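Local structure of type VII secretion system protein EssB (Staphylococcus aureus, 4ANN) at residues 35-40 with 57-62; 73-76 with 82-85; 100-105 with 129-134; 146-149 with 154-157. The protein is an integral membrane component of the Ess type VII secretion system, thought to be required for secretion of EsxA and EsxB, represented here by its cytoplasmic part. All blocks are in the same frame, centred on the assembly; numbering follows the deposited sequence. Where two conformers were deposited one is given.

Contact 1: 35-40 with 57-62; sequences HLMYLL and DSFQIH
A Met-aromatic contact, in which Met37 lies over the ring of Phe59, packs a short 3-10 turn against the face of an antiparallel sheet. The methylene does most of the touching: Met37 CG stands 3.9 Å from the centroid of the Phe59 ring, only 16° off the ring normal, so its hydrogens meet the pi face as a CH-pi contact. The sulfur follows less squarely, with Met37 SD 4.7 Å from the centroid of the Phe59 ring. Bent at chi2 (-71°) and again at chi3, the methionine chain crosses the phenylalanine side chain at about a right angle, and its end leads away from the strand. Met37 was modelled in two conformers, so the sulfur position is less certain than the general packing.

Strand 58-63 is the middle strand of a three-stranded sheet, between 21-25 and 50-54, and side-chain alternation puts Phe59 and Ile61 on the same face. The turn matches this pair: Met37 and Leu40, three residues apart and joined by a Leu40 N to Met37 O hydrogen bond of 2.9 Å, point their side chains to the same side. Leu40 CB thus meets Ile61 CD1 at 3.8 Å, although Ile61 too has a second conformer. In the conformer described, Ile61 CG1 lies anti to the carbonyl carbon (chi1 -73°) and bears the CD1 methyl that meets the turn.

All four side chains are buried and the contact between them is wholly apolar. Phe34 meets the Phe59 ring edge-to-face, while Leu125 of strand 124-125 is touched by both Met37 and Leu40.

Contact 2: 73-76 with 82-85; sequences DNIK and EKLR
Ile75 and Lys83 bring the two backbones nearest each other, their CA atoms 5.9 Å apart, where a 3-10 turn at 73-75 faces the early part of helix 80-89. Across this gap Lys83 reaches back toward the turn. Its CG is anti to the backbone N (chi1 -177°), and the otherwise extended chain bends at chi3, which sets Lys83 CE 3.4 Å from Ile75 O and delivers the ammonium to the next carbonyl. Lys83 NZ donates to Lys76 O at 3.0 Å, approaching from above the carbonyl plane, 42° out of it.

One water closes a small triangle with this pair. It accepts from Lys83 NZ at 2.9 Å and appears to donate to Lys76 O, though that separation is too short to be taken at face value. Ala150 O, near the C-terminal end of helix 136-151, takes another hydrogen bond from the ammonium, and the ring of Phe151 adds a cation-pi contact. A buried lysine therefore ties three pieces of backbone together: the turn, its own helix and the end of helix 136-151. Carbonyl oxygens at such a helix end would be expected to favour its positive charge.

Ile75 provides the apolar part, its CD1 lying a loose 4.5 Å from Lys83 CG while its side chain also packs on Tyr86 and Leu87 of the helix. Along the helix, Arg85 grips Glu82 side-on: Arg85 NE to Glu82 OE1 is 2.8 Å and Arg85 NH2 to Glu82 OE2 is 2.9 Å, both hydrogen bonds nearly straight, with N-H...O angles of 177°.

Contact 3: 100-105 with 129-134; sequences RYTFVL and VDPLPV
Thr102 and Pro131 account for most of the surface buried here, and they meet through a hydroxyl and a carbonyl. Thr102 OG1 donates to Pro131 O at 2.6 Å, a short bond whose donor is tilted 27° from the carbonyl plane. With chi1 at 63°, OG1 sits between the backbone N and the carbonyl carbon of its own residue, which leaves CG2 anti to the carbonyl carbon and facing the prolines; this methyl comes 3.6 Å from the same Pro131 O and 4.0 Å from Pro133 CD. The carbonyl oxygen is thus held by the hydroxyl and flanked by the rest of the threonine side chain.

Pro131 also offers its ring. The peptide bond before it is cis, and its CG touches Thr102 OG1 at 3.7 Å and Val104 CG2 at 3.8 Å, the valine branch and the ring crossing at about a right angle. Val104 and Thr102, two residues apart in an extended segment, both reach this proline. From Pro131 to Pro133 the backbone runs in a polyproline-II-like conformation, and the two prolines have no N-H with which to pair as a strand would. The segments are joined instead by the threonine hydroxyl and by a water that donates to both Phe103 O, at 2.8 Å, and Leu132 O, at 2.7 Å.

Thr102 also pairs through its backbone with Gly124, so strand 101-102 is joined to strand 124-125 by its main chain while its threonine side chain turns to the proline-rich loop. Beyond it, Phe103 and Leu105 lean on Phe139 of helix 136-151, the helix into which 129-134 soon leads.

Contact 4: 146-149 with 154-157; sequences LVIC and KQSF
Gln155, coming first along the loop to touch helix 136-151, sets its aliphatic part against the helix. Gln155 CG packs on Ile148 CG2 at 3.9 Å, the two side chains crossing at a slant, and Gln155 O lies 3.8 Å from Cys149 SG. The chain bends at chi2 (-73°), and its NE2 is bonded to Glu174 OE2 of helix 172-179, so its amide nitrogen is satisfied by a third helix.

Ser156 follows with its side chain directed away from Cys149. It occupies the N-cap of helix 157-162: in the conformer described, one of two, its OG accepts from Ala159 N, one of the first-turn amides that have no carbonyl of their own helix to meet. Ser156 C still lies 4.0 Å from Cys149 SG.

Phe157 opens the helix and turns back toward the helix before it. Cys149 SG nestles beside its backbone, 3.4 Å from Phe157 N, and also meets Phe157 CB at 3.9 Å, so the sulfur packs on both the main chain and the first side-chain carbon of the phenylalanine. With CG anti to the backbone N (chi1 176°), the ring extends past the thiol to Leu146, where CD2 approaches Phe157 CE1 at 3.8 Å, obliquely to the ring. Leu146 and Cys149, one helical turn apart, thereby present a single stripe to the phenylalanine.

This helix-loop-helix corner is closed further by Leu160 of helix 157-162, which touches both Ile148 and Cys149, and by helix 172-179, whose Glu174 and Ile178 cover Ile148.

In the fold
The four contacts spread along an elongated cytoplasmic region, consistent with the two-lobed protein-kinase-like fold expected of its family. Contact 1 belongs to the sheet-rich end; contacts 2 and 4 lie on the other side of the chain's centre, their centres about 33 and 32 Å from that of contact 1. Contact 3 connects the halves: Tyr101 OH probably bonds to Leu39 O of contact 1, while Leu105 packs on Leu146 and Phe157 of contact 4. Contacts 2 and 4, centres about 12 Å apart, meet where Lys76 touches Cys149. Each contact closes before the next opens, in the order 1 to 4, and helix 136-151 serves three of them, joining the sheet region to the helical end.

Contact 1: 35-40 with 57-62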
loop_
_atom_site.group_PDB
_atom_site.type_symbol
_atom_site.label_atom_id
_atom_site.label_comp_id
_atom_site.label_asym_id
_atom_site.label_seq_id
_atom_site.Cartn_x
_atom_site.Cartn_y
_atom_site.Cartn_z
ATOM N N HIS A 35 19.494 -13.707 10.061
ATOM C CA HIS A 35 19.051 -14.939 9.435
ATOM C C HIS A 35 17.575 -14.884 9.120
ATOM O O HIS A 35 16.959 -15.815 8.628
ATOM C CB HIS A 35 19.248 -16.179 10.325
ATOM C CG HIS A 35 18.238 -16.160 11.437
ATOM N ND1 HIS A 35 17.112 -16.918 11.497
ATOM C CD2 HIS A 35 18.243 -15.387 12.555
ATOM C CE1 HIS A 35 16.473 -16.634 12.611
ATOM N NE2 HIS A 35 17.121 -15.704 13.280
ATOM N N LEU A 36 16.938 -13.753 9.396
ATOM C CA LEU A 36 15.566 -13.601 8.967
ATOM C C LEU A 36 15.450 -12.773 7.715
ATOM O O LEU A 36 14.360 -12.658 7.171
ATOM C CB LEU A 36 14.773 -12.952 10.104
ATOM C CG LEU A 36 14.747 -13.836 11.341
ATOM C CD1 LEU A 36 14.213 -13.061 12.516
ATOM C CD2 LEU A 36 13.890 -15.097 11.064
ATOM N N MET A 37 16.572 -12.158 7.262
ATOM C CA MET A 37 16.433 -11.223 6.124
ATOM C C MET A 37 15.961 -11.945 4.866
ATOM O O MET A 37 15.357 -11.342 3.974
ATOM C CB MET A 37 17.737 -10.458 5.953
ATOM C CG MET A 37 18.074 -9.508 7.091
ATOM S SD MET A 37 17.058 -8.011 7.219
ATOM C CE MET A 37 15.892 -8.513 8.449
ATOM N N TYR A 38 16.204 -13.242 4.753
ATOM C CA TYR A 38 15.726 -14.033 3.607
ATOM C C TYR A 38 14.206 -13.926 3.483
ATOM O O TYR A 38 13.661 -14.105 2.400
ATOM C CB TYR A 38 16.170 -15.507 3.750
ATOM C CG TYR A 38 15.253 -16.337 4.607
ATOM C CD1 TYR A 38 15.423 -16.286 5.998
ATOM C CD2 TYR A 38 14.229 -17.148 4.088
ATOM C CE1 TYR A 38 14.617 -16.992 6.874
ATOM C CE2 TYR A 38 13.413 -17.869 4.942
ATOM C CZ TYR A 38 13.631 -17.775 6.301
ATOM O OH TYR A 38 12.807 -18.518 7.107
ATOM N N LEU A 39 13.480 -13.655 4.582
ATOM C CA LEU A 39 12.002 -13.519 4.481
ATOM C C LEU A 39 11.648 -12.385 3.570
ATOM O O LEU A 39 10.497 -12.363 3.015
ATOM C CB LEU A 39 11.387 -13.318 5.849
ATOM C CG LEU A 39 11.526 -14.533 6.778
ATOM C CD1 LEU A 39 10.999 -14.222 8.172
ATOM C CD2 LEU A 39 10.887 -15.787 6.210
ATOM N N LEU A 40 12.510 -11.383 3.395
ATOM C CA LEU A 40 12.173 -10.247 2.544
ATOM C C LEU A 40 12.196 -10.632 1.081
ATOM O O LEU A 40 11.685 -9.837 0.257
ATOM C CB LEU A 40 13.136 -9.119 2.818
ATOM C CG LEU A 40 13.104 -8.545 4.219
ATOM C CD1 LEU A 40 14.092 -7.383 4.396
ATOM C CD2 LEU A 40 11.691 -8.071 4.583
ATOM N N ASP A 57 28.369 -4.083 4.367
ATOM C CA ASP A 57 27.776 -3.377 5.511
ATOM C C ASP A 57 26.268 -3.133 5.360
ATOM O O ASP A 57 25.675 -2.409 6.159
ATOM C CB ASP A 57 28.519 -2.087 5.797
ATOM C CG ASP A 57 29.914 -2.278 6.320
ATOM O OD1 ASP A 57 30.369 -3.390 6.654
ATOM O OD2 ASP A 57 30.615 -1.198 6.383
ATOM N N SER A 58 25.617 -3.735 4.346
ATOM C CA SER A 58 24.208 -3.528 4.126
ATOM C C SER A 58 23.640 -4.772 3.441
ATOM O O SER A 58 24.366 -5.598 2.897
ATOM C CB SER A 58 23.911 -2.289 3.300
ATOM O OG SER A 58 24.335 -2.481 1.958
ATOM N N PHE A 59 22.305 -4.831 3.433
ATOM C CA PHE A 59 21.539 -5.672 2.597
ATOM C C PHE A 59 20.877 -4.806 1.543
ATOM O O PHE A 59 20.499 -3.630 1.814
ATOM C CB PHE A 59 20.448 -6.401 3.356
ATOM C CG PHE A 59 20.928 -7.357 4.429
ATOM C CD1 PHE A 59 21.285 -8.653 4.107
ATOM C CD2 PHE A 59 21.059 -6.972 5.753
ATOM C CE1 PHE A 59 21.745 -9.561 5.021
ATOM C CE2 PHE A 59 21.518 -7.860 6.686
ATOM C CZ PHE A 59 21.868 -9.147 6.344
ATOM N N GLN A 60 20.713 -5.319 0.331
ATOM C CA GLN A 60 19.947 -4.608 -0.696
ATOM C C GLN A 60 18.840 -5.534 -1.192
ATOM O O GLN A 60 18.953 -6.759 -1.269
ATOM C CB GLN A 60 20.843 -4.098 -1.828
ATOM C CG GLN A 60 21.682 -2.913 -1.425
ATOM C CD GLN A 60 22.604 -2.368 -2.508
ATOM O OE1 GLN A 60 22.690 -2.941 -3.564
ATOM N NE2 GLN A 60 23.226 -1.241 -2.221
ATOM N N ILE A 61 17.714 -4.916 -1.514
ATOM C CA ILE A 61 16.557 -5.551 -2.110
ATOM C C ILE A 61 16.298 -4.954 -3.494
ATOM O O ILE A 61 16.291 -3.751 -3.679
ATOM C CB ILE A 61 15.276 -5.396 -1.260
ATOM C CG1 ILE A 61 15.309 -6.282 0.001
ATOM C CG2 ILE A 61 14.032 -5.606 -2.081
ATOM C CD1 ILE A 61 15.018 -7.753 -0.205
ATOM N N HIS A 62 16.090 -5.815 -4.485
ATOM C CA HIS A 62 15.596 -5.384 -5.799
ATOM C C HIS A 62 14.224 -6.010 -5.981
ATOM O O HIS A 62 13.970 -7.162 -5.645
ATOM C CB HIS A 62 16.508 -5.794 -6.929
ATOM C CG HIS A 62 17.812 -5.061 -6.942
ATOM N ND1 HIS A 62 18.849 -5.282 -6.082
ATOM C CD2 HIS A 62 18.191 -4.038 -7.728
ATOM C CE1 HIS A 62 19.844 -4.448 -6.346
ATOM N NE2 HIS A 62 19.446 -3.696 -7.364
#

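Contact 2: 73-76 with 82-85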
loop_
_atom_site.group_PDB
_atom_site.type_symbol
_atom_site.label_atom_id
_atom_site.label_comp_id
_atom_site.label_asym_id
_atom_site.label_seq_id
_atom_site.Cartn_x
_atom_site.Cartn_y
_atom_site.Cartn_z
ATOM N N ASP A 73 -1.782 3.790 -10.024
ATOM C CA ASP A 73 -2.186 4.954 -10.783
ATOM C C ASP A 73 -2.820 4.621 -12.119
ATOM O O ASP A 73 -3.494 5.477 -12.711
ATOM C CB ASP A 73 -1.002 5.892 -11.029
ATOM C CG ASP A 73 -0.579 6.691 -9.816
ATOM O OD1 ASP A 73 -1.321 6.842 -8.862
ATOM O OD2 ASP A 73 0.583 7.201 -9.945
ATOM N N ASN A 74 -2.619 3.391 -12.611
ATOM C CA ASN A 74 -3.263 3.000 -13.878
ATOM C C ASN A 74 -4.763 2.900 -13.772
ATOM O O ASN A 74 -5.460 2.916 -14.790
ATOM C CB ASN A 74 -2.694 1.621 -14.323
ATOM C CG ASN A 74 -1.288 1.703 -14.802
ATOM O OD1 ASN A 74 -0.474 2.568 -14.363
ATOM N ND2 ASN A 74 -0.960 0.766 -15.675
ATOM N N ILE A 75 -5.333 2.764 -12.571
ATOM C CA ILE A 75 -6.767 2.560 -12.446
ATOM C C ILE A 75 -7.574 3.857 -12.620
ATOM O O ILE A 75 -8.780 3.818 -12.720
ATOM C CB ILE A 75 -7.174 1.876 -11.128
ATOM C CG1 ILE A 75 -7.202 2.767 -9.918
ATOM C CG2 ILE A 75 -6.333 0.613 -10.890
ATOM C CD1 ILE A 75 -7.828 2.103 -8.685
ATOM N N LYS A 76 -6.907 5.003 -12.652
ATOM C CA LYS A 76 -7.610 6.280 -12.666
ATOM C C LYS A 76 -8.444 6.485 -13.914
ATOM O O LYS A 76 -9.443 7.208 -13.875
ATOM C CB LYS A 76 -6.620 7.427 -12.488
ATOM C CG LYS A 76 -5.899 7.392 -11.163
ATOM C CD LYS A 76 -4.902 8.502 -10.934
ATOM C CE LYS A 76 -4.196 8.427 -9.634
ATOM N NZ LYS A 76 -3.239 9.535 -9.447
ATOM N N GLU A 82 -15.065 -1.025 -12.786
ATOM C CA GLU A 82 -13.788 -1.701 -12.583
ATOM C C GLU A 82 -12.925 -0.931 -11.610
ATOM O O GLU A 82 -12.214 -1.535 -10.766
ATOM C CB GLU A 82 -13.110 -2.030 -13.919
ATOM C CG GLU A 82 -13.781 -3.117 -14.714
ATOM C CD GLU A 82 -13.686 -4.506 -14.125
ATOM O OE1 GLU A 82 -14.329 -4.768 -13.088
ATOM O OE2 GLU A 82 -12.957 -5.409 -14.659
ATOM N N LYS A 83 -12.963 0.396 -11.653
ATOM C CA LYS A 83 -12.259 1.206 -10.669
ATOM C C LYS A 83 -12.716 0.888 -9.266
ATOM O O LYS A 83 -11.911 0.703 -8.354
ATOM C CB LYS A 83 -12.515 2.670 -11.029
ATOM C CG LYS A 83 -11.764 3.634 -10.123
ATOM C CD LYS A 83 -12.103 5.095 -10.467
ATOM C CE LYS A 83 -11.639 5.501 -11.824
ATOM N NZ LYS A 83 -11.858 6.938 -12.077
ATOM N N LEU A 84 -14.021 0.846 -9.064
ATOM C CA LEU A 84 -14.571 0.505 -7.749
ATOM C C LEU A 84 -14.199 -0.907 -7.318
ATOM O O LEU A 84 -13.887 -1.123 -6.166
ATOM C CB LEU A 84 -16.091 0.683 -7.727
ATOM C CG LEU A 84 -16.563 2.148 -7.705
ATOM C CD1 LEU A 84 -18.010 2.262 -8.048
ATOM C CD2 LEU A 84 -16.238 2.760 -6.336
ATOM N N ARG A 85 -14.205 -1.865 -8.240
ATOM C CA ARG A 85 -13.817 -3.234 -7.897
ATOM C C ARG A 85 -12.394 -3.248 -7.331
ATOM O O ARG A 85 -12.118 -3.880 -6.298
ATOM C CB ARG A 85 -13.973 -4.143 -9.080
ATOM C CG ARG A 85 -13.644 -5.588 -8.762
ATOM C CD ARG A 85 -14.052 -6.548 -9.864
ATOM N NE ARG A 85 -13.279 -6.443 -11.107
ATOM C CZ ARG A 85 -12.140 -7.025 -11.343
ATOM N NH1 ARG A 85 -11.531 -7.718 -10.393
ATOM N NH2 ARG A 85 -11.583 -6.898 -12.533
HETATM O O HOH W 1 -11.711 7.030 -14.982
#

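Contact 3: 100-105 with 129-134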
loop_
_atom_site.group_PDB
_atom_site.type_symbol
_atom_site.label_atom_id
_atom_site.label_comp_id
_atom_site.label_asym_id
_atom_site.label_seq_id
_atom_site.Cartn_x
_atom_site.Cartn_y
_atom_site.Cartn_z
ATOM N N ARG A 100 4.056 -12.038 9.506
ATOM C CA ARG A 100 5.267 -11.438 10.031
ATOM C C ARG A 100 5.529 -10.058 9.436
ATOM O O ARG A 100 6.206 -9.209 10.070
ATOM C CB ARG A 100 6.480 -12.382 9.810
ATOM C CG ARG A 100 6.656 -13.484 10.848
ATOM C CD ARG A 100 7.845 -14.372 10.498
ATOM N NE ARG A 100 8.900 -14.395 11.499
ATOM C CZ ARG A 100 9.519 -13.426 12.149
ATOM N NH1 ARG A 100 9.228 -12.134 11.976
ATOM N NH2 ARG A 100 10.467 -13.693 13.033
ATOM N N TYR A 101 5.112 -9.791 8.254
ATOM C CA TYR A 101 5.367 -8.701 7.366
ATOM C C TYR A 101 4.568 -7.454 7.727
ATOM O O TYR A 101 3.509 -7.497 8.307
ATOM C CB TYR A 101 5.057 -9.049 5.911
ATOM C CG TYR A 101 5.894 -10.157 5.321
ATOM C CD1 TYR A 101 7.275 -10.037 5.141
ATOM C CD2 TYR A 101 5.283 -11.346 4.934
ATOM C CE1 TYR A 101 8.012 -11.048 4.593
ATOM C CE2 TYR A 101 6.034 -12.363 4.368
ATOM C CZ TYR A 101 7.393 -12.223 4.213
ATOM O OH TYR A 101 8.095 -13.243 3.656
ATOM N N THR A 102 5.095 -6.312 7.288
ATOM C CA THR A 102 4.464 -5.011 7.335
ATOM C C THR A 102 4.550 -4.428 5.932
ATOM O O THR A 102 5.341 -4.867 5.092
ATOM C CB THR A 102 5.112 -4.054 8.334
ATOM O OG1 THR A 102 6.471 -3.836 7.866
ATOM C CG2 THR A 102 5.157 -4.609 9.771
ATOM N N PHE A 103 3.705 -3.398 5.701
ATOM C CA PHE A 103 3.627 -2.784 4.378
ATOM C C PHE A 103 3.258 -1.314 4.533
ATOM O O PHE A 103 2.813 -0.874 5.596
ATOM C CB PHE A 103 2.598 -3.496 3.476
ATOM C CG PHE A 103 1.141 -3.287 3.876
ATOM C CD1 PHE A 103 0.604 -4.001 4.935
ATOM C CD2 PHE A 103 0.330 -2.384 3.229
ATOM C CE1 PHE A 103 -0.739 -3.817 5.367
ATOM C CE2 PHE A 103 -1.001 -2.174 3.628
ATOM C CZ PHE A 103 -1.515 -2.912 4.701
ATOM N N VAL A 104 3.395 -0.567 3.455
ATOM C CA VAL A 104 3.031 0.824 3.351
ATOM C C VAL A 104 1.902 0.946 2.333
ATOM O O VAL A 104 2.037 0.408 1.250
ATOM C CB VAL A 104 4.237 1.657 2.881
ATOM C CG1 VAL A 104 3.852 3.094 2.633
ATOM C CG2 VAL A 104 5.394 1.486 3.871
ATOM N N LEU A 105 0.848 1.668 2.654
ATOM C CA LEU A 105 -0.267 1.907 1.726
ATOM C C LEU A 105 -0.055 3.239 1.048
ATOM O O LEU A 105 -0.193 4.314 1.683
ATOM C CB LEU A 105 -1.603 1.857 2.420
ATOM C CG LEU A 105 -2.792 1.924 1.493
ATOM C CD1 LEU A 105 -2.852 0.711 0.585
ATOM C CD2 LEU A 105 -4.095 2.069 2.270
ATOM N N VAL A 129 12.606 -5.245 11.274
ATOM C CA VAL A 129 13.040 -4.166 10.406
ATOM C C VAL A 129 11.828 -3.351 9.981
ATOM O O VAL A 129 10.715 -3.907 9.790
ATOM C CB VAL A 129 13.865 -4.674 9.203
ATOM C CG1 VAL A 129 13.029 -5.498 8.244
ATOM C CG2 VAL A 129 14.498 -3.506 8.444
ATOM N N ASP A 130 12.015 -2.066 9.819
ATOM C CA ASP A 130 11.014 -1.126 9.347
ATOM C C ASP A 130 10.599 -1.474 7.937
ATOM O O ASP A 130 11.326 -2.222 7.226
ATOM C CB ASP A 130 11.585 0.305 9.411
ATOM C CG ASP A 130 11.686 0.874 10.803
ATOM O OD1 ASP A 130 11.117 0.299 11.755
ATOM O OD2 ASP A 130 12.374 1.937 10.929
ATOM N N PRO A 131 9.421 -1.029 7.434
ATOM C CA PRO A 131 8.510 -0.100 8.085
ATOM C C PRO A 131 7.766 -0.708 9.279
ATOM O O PRO A 131 7.481 -1.895 9.357
ATOM C CB PRO A 131 7.496 0.299 6.985
ATOM C CG PRO A 131 7.594 -0.841 6.000
ATOM C CD PRO A 131 9.026 -1.264 6.051
ATOM N N LEU A 132 7.495 0.230 10.188
ATOM C CA LEU A 132 6.579 -0.066 11.222
ATOM C C LEU A 132 5.146 -0.061 10.701
ATOM O O LEU A 132 4.828 0.723 9.797
ATOM C CB LEU A 132 6.603 1.058 12.270
ATOM C CG LEU A 132 8.004 1.418 12.807
ATOM C CD1 LEU A 132 7.959 2.675 13.662
ATOM C CD2 LEU A 132 8.546 0.167 13.498
ATOM N N PRO A 133 4.324 -0.854 11.332
ATOM C CA PRO A 133 2.877 -0.743 10.885
ATOM C C PRO A 133 2.302 0.569 11.332
ATOM O O PRO A 133 2.789 1.275 12.233
ATOM C CB PRO A 133 2.447 -2.041 11.585
ATOM C CG PRO A 133 3.222 -2.128 12.859
ATOM C CD PRO A 133 4.628 -1.757 12.487
ATOM N N VAL A 134 1.250 1.013 10.660
ATOM C CA VAL A 134 0.505 2.256 10.861
ATOM C C VAL A 134 -0.792 1.973 11.623
ATOM O O VAL A 134 -1.369 0.876 11.505
ATOM C CB VAL A 134 0.196 3.024 9.566
ATOM C CG1 VAL A 134 1.498 3.350 8.779
ATOM C CG2 VAL A 134 -0.810 2.343 8.642
HETATM O O HOH W 2 3.707 1.045 7.357
#

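Contact 4: 146-149 with 154-157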
loop_
_atom_site.group_PDB
_atom_site.type_symbol
_atom_site.label_atom_id
_atom_site.label_comp_id
_atom_site.label_asym_id
_atom_site.label_seq_id
_atom_site.Cartn_x
_atom_site.Cartn_y
_atom_site.Cartn_z
ATOM N N LEU A 146 -6.396 7.294 -1.458
ATOM C CA LEU A 146 -6.368 6.504 -2.682
ATOM C C LEU A 146 -7.690 6.582 -3.443
ATOM O O LEU A 146 -7.725 6.706 -4.664
ATOM C CB LEU A 146 -6.017 5.030 -2.410
ATOM C CG LEU A 146 -4.583 4.760 -1.929
ATOM C CD1 LEU A 146 -4.439 3.292 -1.578
ATOM C CD2 LEU A 146 -3.548 5.131 -2.939
ATOM N N VAL A 147 -8.823 6.485 -2.726
ATOM C CA VAL A 147 -10.121 6.582 -3.372
ATOM C C VAL A 147 -10.263 7.937 -4.076
ATOM O O VAL A 147 -10.695 8.044 -5.222
ATOM C CB VAL A 147 -11.246 6.344 -2.360
ATOM C CG1 VAL A 147 -12.603 6.688 -2.982
ATOM C CG2 VAL A 147 -11.232 4.915 -1.824
ATOM N N ILE A 148 -9.922 9.020 -3.353
ATOM C CA ILE A 148 -10.033 10.359 -3.916
ATOM C C ILE A 148 -9.176 10.485 -5.147
ATOM O O ILE A 148 -9.597 11.014 -6.184
ATOM C CB ILE A 148 -9.673 11.405 -2.828
ATOM C CG1 ILE A 148 -10.750 11.419 -1.748
ATOM C CG2 ILE A 148 -9.444 12.771 -3.455
ATOM C CD1 ILE A 148 -10.396 12.200 -0.517
ATOM N N CYS A 149 -7.924 10.018 -5.067
ATOM C CA CYS A 149 -7.018 10.088 -6.216
ATOM C C CYS A 149 -7.513 9.295 -7.395
ATOM O O CYS A 149 -7.378 9.705 -8.547
ATOM C CB CYS A 149 -5.626 9.629 -5.807
ATOM S SG CYS A 149 -4.753 10.772 -4.714
ATOM N N LYS A 154 -6.052 14.748 -10.889
ATOM C CA LYS A 154 -5.345 15.968 -10.501
ATOM C C LYS A 154 -4.887 15.955 -9.044
ATOM O O LYS A 154 -4.032 16.755 -8.671
ATOM C CB LYS A 154 -6.206 17.185 -10.783
ATOM C CG LYS A 154 -6.479 17.338 -12.288
ATOM C CD LYS A 154 -7.287 18.535 -12.679
ATOM C CE LYS A 154 -8.689 18.533 -12.153
ATOM N NZ LYS A 154 -9.403 17.274 -12.560
ATOM N N GLN A 155 -5.490 15.122 -8.173
ATOM C CA GLN A 155 -5.222 15.156 -6.755
ATOM C C GLN A 155 -3.882 14.499 -6.406
ATOM O O GLN A 155 -3.502 13.493 -6.996
ATOM C CB GLN A 155 -6.315 14.443 -5.980
ATOM C CG GLN A 155 -7.722 15.077 -6.131
ATOM C CD GLN A 155 -7.904 16.369 -5.413
ATOM O OE1 GLN A 155 -6.943 17.145 -5.220
ATOM N NE2 GLN A 155 -9.140 16.707 -5.041
ATOM N N SER A 156 -3.231 15.040 -5.390
ATOM C CA SER A 156 -2.039 14.526 -4.799
ATOM C C SER A 156 -2.317 13.705 -3.549
ATOM O O SER A 156 -2.826 14.207 -2.554
ATOM C CB SER A 156 -1.105 15.665 -4.398
ATOM O OG SER A 156 -0.028 15.165 -3.614
ATOM N N PHE A 157 -1.942 12.406 -3.590
ATOM C CA PHE A 157 -2.041 11.554 -2.420
ATOM C C PHE A 157 -1.324 12.161 -1.229
ATOM O O PHE A 157 -1.838 12.214 -0.126
ATOM C CB PHE A 157 -1.464 10.172 -2.756
ATOM C CG PHE A 157 -1.419 9.227 -1.590
ATOM C CD1 PHE A 157 -2.507 8.433 -1.282
ATOM C CD2 PHE A 157 -0.249 9.119 -0.844
ATOM C CE1 PHE A 157 -2.405 7.515 -0.223
ATOM C CE2 PHE A 157 -0.183 8.220 0.205
ATOM C CZ PHE A 157 -1.234 7.421 0.498
#